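Local coordinates for protein aminotransferase TlmJ (PDB 5UID) that probably catalyses pyridoxal 5'-phosphate-dependent amino-group transfer in natural product biosynthesis, at residues G285-P290 / Y303-M307; R312-A316 / A352-L356. All coordinates share one frame. Numbering follows the deposited sequence.

Contact 1 of 2, residues G285-P290 / Y303-M307; sequences GLRCPP and YWVRM. With SO4 (sulfate ion), chain H; SO4 (sulfate ion), chain F.
Pro289 forms the apolar centre, in the corner made by the rings of Tyr303 and Trp304 on strand 303-306. Its CD lies over the face of Tyr303, 3.8 Å from the ring centroid, and its CB over the face of Trp304, 4.0 Å from the centroid of the six-membered ring; both are CH-pi contacts. Tyr303 takes chi1 t and Trp304 chi1 p, which brings both rings up to the proline. Farther along, Leu286 (t, p) sets CD1 3.6 Å from Val305 CB and 3.8 Å from CE of selenomethionine Met307; it also touches Leu280 of helix 249-280 and Val376 and Leu380 of helix 366-383. The backbone is extended from Leu286 onward and runs roughly antiparallel to 303-307, the end-to-end directions being 141° apart. One antiparallel bridge joins them, the hydrogen-bonded pair Arg287-Arg306 (CA-CA 4.9 Å), with Arg287 N to Arg306 O at 2.9 Å and Arg306 N to Arg287 O at 3.0 Å; the flanking CA pairs are Leu286-Met307 (5.1 Å) and Cys288-Val305 (4.9 Å). Within the small C-terminal domain of this fold type I aminotransferase, the loop after helix 249-280 thus lines one edge of strand 303-306, whose other neighbour is 355-358. At the polar edge, Arg306 (m, t, m) folds back so that NH2 donates to Cys288 O at 3.0 Å, while one water bridges Arg306 NE (2.9 Å), Arg287 O (2.5 Å) and Trp304 O (2.7 Å). Outermost are two sulfates, probably from the crystallisation liquor: chain F accepts from Arg306 NH1 (O3, 2.9 Å) and NH2 (O4, 3.1 Å), chain H from Cys288 N (O4, 3.1 Å).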
# COMPACT_ATOMS: atom_id res chain seq x y z
N GLY A 285 22.36 -37.90 2.15
CA GLY A 285 22.49 -36.79 1.24
C GLY A 285 21.49 -35.67 1.46
O GLY A 285 21.48 -34.71 0.69
N LEU A 286 20.65 -35.77 2.49
CA LEU A 286 19.64 -34.77 2.78
C LEU A 286 19.65 -34.47 4.28
O LEU A 286 19.84 -35.37 5.09
CB LEU A 286 18.25 -35.24 2.36
CG LEU A 286 17.14 -34.18 2.32
CD1 LEU A 286 17.45 -33.16 1.25
CD2 LEU A 286 15.79 -34.83 2.09
N ARG A 287 19.44 -33.20 4.62
CA ARG A 287 19.39 -32.76 6.01
C ARG A 287 18.08 -32.00 6.23
O ARG A 287 17.87 -30.94 5.65
CB ARG A 287 20.60 -31.89 6.36
CG ARG A 287 21.81 -32.69 6.82
CD ARG A 287 21.62 -33.19 8.25
NE ARG A 287 22.60 -34.20 8.63
CZ ARG A 287 22.70 -34.71 9.85
NH1 ARG A 287 21.88 -34.31 10.81
NH2 ARG A 287 23.62 -35.64 10.11
N CYS A 288 17.22 -32.56 7.07
CA CYS A 288 15.98 -31.90 7.45
C CYS A 288 16.29 -30.74 8.40
O CYS A 288 17.42 -30.62 8.89
CB CYS A 288 15.03 -32.91 8.09
SG CYS A 288 14.51 -34.22 6.95
N PRO A 289 15.33 -29.86 8.66
CA PRO A 289 15.57 -28.75 9.59
C PRO A 289 15.99 -29.27 10.96
O PRO A 289 15.50 -30.31 11.41
CB PRO A 289 14.20 -28.05 9.67
CG PRO A 289 13.57 -28.34 8.36
CD PRO A 289 14.01 -29.73 7.99
N PRO A 290 16.90 -28.58 11.63
CA PRO A 290 17.26 -28.98 12.99
C PRO A 290 16.08 -28.78 13.92
O PRO A 290 15.19 -27.95 13.66
CB PRO A 290 18.42 -28.03 13.35
CG PRO A 290 18.20 -26.84 12.49
CD PRO A 290 17.63 -27.37 11.20
N TYR A 303 9.77 -25.22 5.17
CA TYR A 303 10.41 -26.50 5.45
C TYR A 303 11.60 -26.60 4.50
O TYR A 303 11.45 -26.99 3.34
CB TYR A 303 9.45 -27.68 5.27
CG TYR A 303 10.03 -28.95 5.83
CD1 TYR A 303 9.85 -29.30 7.16
CD2 TYR A 303 10.80 -29.80 5.03
CE1 TYR A 303 10.39 -30.46 7.67
CE2 TYR A 303 11.35 -30.96 5.54
CZ TYR A 303 11.14 -31.29 6.86
OH TYR A 303 11.68 -32.44 7.37
N TRP A 304 12.78 -26.24 5.01
CA TRP A 304 13.99 -26.18 4.20
C TRP A 304 14.82 -27.44 4.41
O TRP A 304 15.05 -27.85 5.55
CB TRP A 304 14.80 -24.93 4.53
CG TRP A 304 15.36 -24.90 5.93
CD1 TRP A 304 16.64 -25.17 6.31
CD2 TRP A 304 14.66 -24.55 7.13
NE1 TRP A 304 16.78 -25.03 7.67
CE2 TRP A 304 15.58 -24.65 8.20
CE3 TRP A 304 13.34 -24.18 7.41
CZ2 TRP A 304 15.22 -24.38 9.52
CZ3 TRP A 304 12.98 -23.92 8.72
CH2 TRP A 304 13.92 -24.02 9.76
N VAL A 305 15.25 -28.04 3.31
CA VAL A 305 16.15 -29.19 3.35
C VAL A 305 17.47 -28.78 2.73
O VAL A 305 17.53 -27.91 1.85
CB VAL A 305 15.55 -30.41 2.62
CG1 VAL A 305 14.35 -30.96 3.39
CG2 VAL A 305 15.15 -30.03 1.20
N ARG A 306 18.55 -29.41 3.20
CA ARG A 306 19.89 -29.09 2.75
C ARG A 306 20.51 -30.29 2.04
O ARG A 306 20.33 -31.44 2.46
CB ARG A 306 20.78 -28.68 3.93
CG ARG A 306 20.44 -27.32 4.51
CD ARG A 306 21.05 -27.16 5.90
NE ARG A 306 20.30 -27.91 6.90
CZ ARG A 306 20.83 -28.46 7.98
NH1 ARG A 306 22.13 -28.35 8.22
NH2 ARG A 306 20.06 -29.12 8.84
N MSE A 307 21.23 -30.01 0.96
CA MSE A 307 21.88 -31.05 0.18
C MSE A 307 23.13 -30.49 -0.49
O MSE A 307 23.42 -29.30 -0.37
CB MSE A 307 20.92 -31.63 -0.86
CG MSE A 307 20.46 -30.63 -1.91
SE MSE A 307 18.79 -31.15 -2.78
CE MSE A 307 17.53 -30.50 -1.44
S SO4 H . 18.05 -35.52 9.58
O1 SO4 H . 18.36 -36.90 9.93
O2 SO4 H . 16.99 -35.01 10.45
O3 SO4 H . 19.25 -34.70 9.75
O4 SO4 H . 17.62 -35.45 8.19
S SO4 F . 22.48 -30.13 11.46
O1 SO4 F . 23.05 -31.17 12.32
O2 SO4 F . 23.03 -28.83 11.85
O3 SO4 F . 22.82 -30.41 10.07
O4 SO4 F . 21.03 -30.11 11.62
O HOH W 1 17.49 -28.56 6.48

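Contact 2 of 2, residues R312-A316 / A352-L356; sequences RDAMA and AEETL
Residues 312-316 form a turn and more of helix 309-321, with Ala316 N hydrogen-bonded to Arg312 O at 3.1 Å, and face the place where helix 346-354 gives way to strand 355-358. This helix-to-strand junction belongs to the small C-terminal alpha/beta domain of the fold type I aminotransferases. Thr355 is the first residue to leave helical angles (-103/141), and Leu356 continues extended; the closest CA approach is Arg312 CA to Glu354 CA, 6.0 Å. Leu356 (t, p) points toward the helix and packs its CD1 3.9 Å from Ala316 CB and its CD2 4.0 Å from CG of selenomethionine Met315. Arg312 takes chi1 t and then bends (m, m), laying one face of its guanidinium against the Glu353 carbonyl carbon while its edge meets one backbone oxygen of the last helical turn and one of the first strand residue. Its NE forms a salt bridge with Asp313 OD1 (2.7 Å) on the same helix. Trp233 and Trp234 of the second subunit pack on Ala316 and on Arg312 and Asp313, respectively, placing the contact at the dimer interface. Arg312 NH2 serves two acceptors, Thr355 O at 3.0 Å and Ala352 O at 2.6 Å.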
# COMPACT_ATOMS: atom_id res chain seq x y z
N ARG A 312 21.51 -29.40 -5.83
CA ARG A 312 20.40 -28.56 -5.39
C ARG A 312 19.60 -28.05 -6.59
O ARG A 312 18.36 -28.17 -6.62
CB ARG A 312 20.92 -27.39 -4.56
CG ARG A 312 19.87 -26.70 -3.67
CD ARG A 312 19.03 -25.67 -4.43
NE ARG A 312 19.86 -24.71 -5.15
CZ ARG A 312 20.38 -23.61 -4.60
NH1 ARG A 312 21.12 -22.79 -5.33
NH2 ARG A 312 20.17 -23.34 -3.32
N ASP A 313 20.28 -27.47 -7.57
CA ASP A 313 19.58 -26.93 -8.73
C ASP A 313 18.94 -28.04 -9.55
O ASP A 313 17.79 -27.90 -10.01
CB ASP A 313 20.54 -26.10 -9.59
CG ASP A 313 21.07 -24.88 -8.86
OD1 ASP A 313 20.61 -24.62 -7.72
OD2 ASP A 313 21.93 -24.18 -9.42
N ALA A 314 19.65 -29.15 -9.75
CA ALA A 314 19.09 -30.27 -10.48
C ALA A 314 17.88 -30.86 -9.75
O ALA A 314 16.96 -31.38 -10.39
CB ALA A 314 20.15 -31.35 -10.70
N MSE A 315 17.87 -30.77 -8.43
CA MSE A 315 16.74 -31.26 -7.64
C MSE A 315 15.49 -30.42 -7.89
O MSE A 315 14.40 -30.95 -8.06
CB MSE A 315 17.09 -31.24 -6.15
CG MSE A 315 16.04 -31.90 -5.28
SE MSE A 315 15.98 -33.82 -5.58
CE MSE A 315 14.20 -34.14 -4.93
N ALA A 316 15.67 -29.09 -7.90
CA ALA A 316 14.54 -28.20 -8.14
C ALA A 316 14.00 -28.37 -9.56
O ALA A 316 12.79 -28.31 -9.78
CB ALA A 316 14.95 -26.75 -7.88
N ALA A 352 22.90 -20.44 0.48
CA ALA A 352 22.27 -20.11 -0.79
C ALA A 352 22.50 -21.19 -1.84
O ALA A 352 21.71 -21.29 -2.79
CB ALA A 352 22.77 -18.76 -1.30
N GLU A 353 23.56 -21.99 -1.71
CA GLU A 353 23.85 -23.03 -2.69
C GLU A 353 23.35 -24.40 -2.28
O GLU A 353 23.26 -25.29 -3.14
CB GLU A 353 25.36 -23.11 -2.93
CG GLU A 353 25.93 -21.94 -3.71
CD GLU A 353 27.44 -22.05 -3.89
OE1 GLU A 353 28.17 -21.84 -2.90
OE2 GLU A 353 27.88 -22.37 -5.01
N GLU A 354 23.01 -24.61 -1.01
CA GLU A 354 22.69 -25.93 -0.51
C GLU A 354 21.26 -26.10 -0.02
O GLU A 354 20.85 -27.23 0.26
CB GLU A 354 23.64 -26.31 0.63
CG GLU A 354 25.10 -26.40 0.21
CD GLU A 354 26.02 -26.80 1.35
OE1 GLU A 354 25.54 -26.87 2.51
OE2 GLU A 354 27.21 -27.06 1.10
N THR A 355 20.49 -25.02 0.09
CA THR A 355 19.17 -25.07 0.70
C THR A 355 18.08 -25.06 -0.36
O THR A 355 18.19 -24.37 -1.38
CB THR A 355 18.97 -23.89 1.66
OG1 THR A 355 20.13 -23.75 2.49
CG2 THR A 355 17.76 -24.12 2.55
N LEU A 356 17.04 -25.85 -0.12
CA LEU A 356 15.86 -25.88 -0.97
C LEU A 356 14.63 -25.93 -0.07
O LEU A 356 14.60 -26.72 0.88
CB LEU A 356 15.87 -27.07 -1.93
CG LEU A 356 14.82 -27.07 -3.03
CD1 LEU A 356 15.09 -25.94 -4.02
CD2 LEU A 356 14.76 -28.41 -3.75

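In the fold
Both segments of contact 1 precede those of contact 2 in the chain, and the centres of the two contacts lie about 11 Å apart, on the same side of the chain's centre. Strand 303-306 leads directly into helix 309-321, and it pairs antiparallel with strand 355-358, so one two-stranded sheet serves both contacts. Probable backbone hydrogen bonds join them, Val305 N to Leu356 O (2.8 Å) and Met307 N to Glu354 O (2.9 Å), and Met307 SE packs 3.8 Å from Met315 CB. The 285-290 loop thus flanks one edge of strand 303-306 and strand 355-358 the other. Together the contacts assemble part of the small domain, with contact 2 also reaching the second subunit.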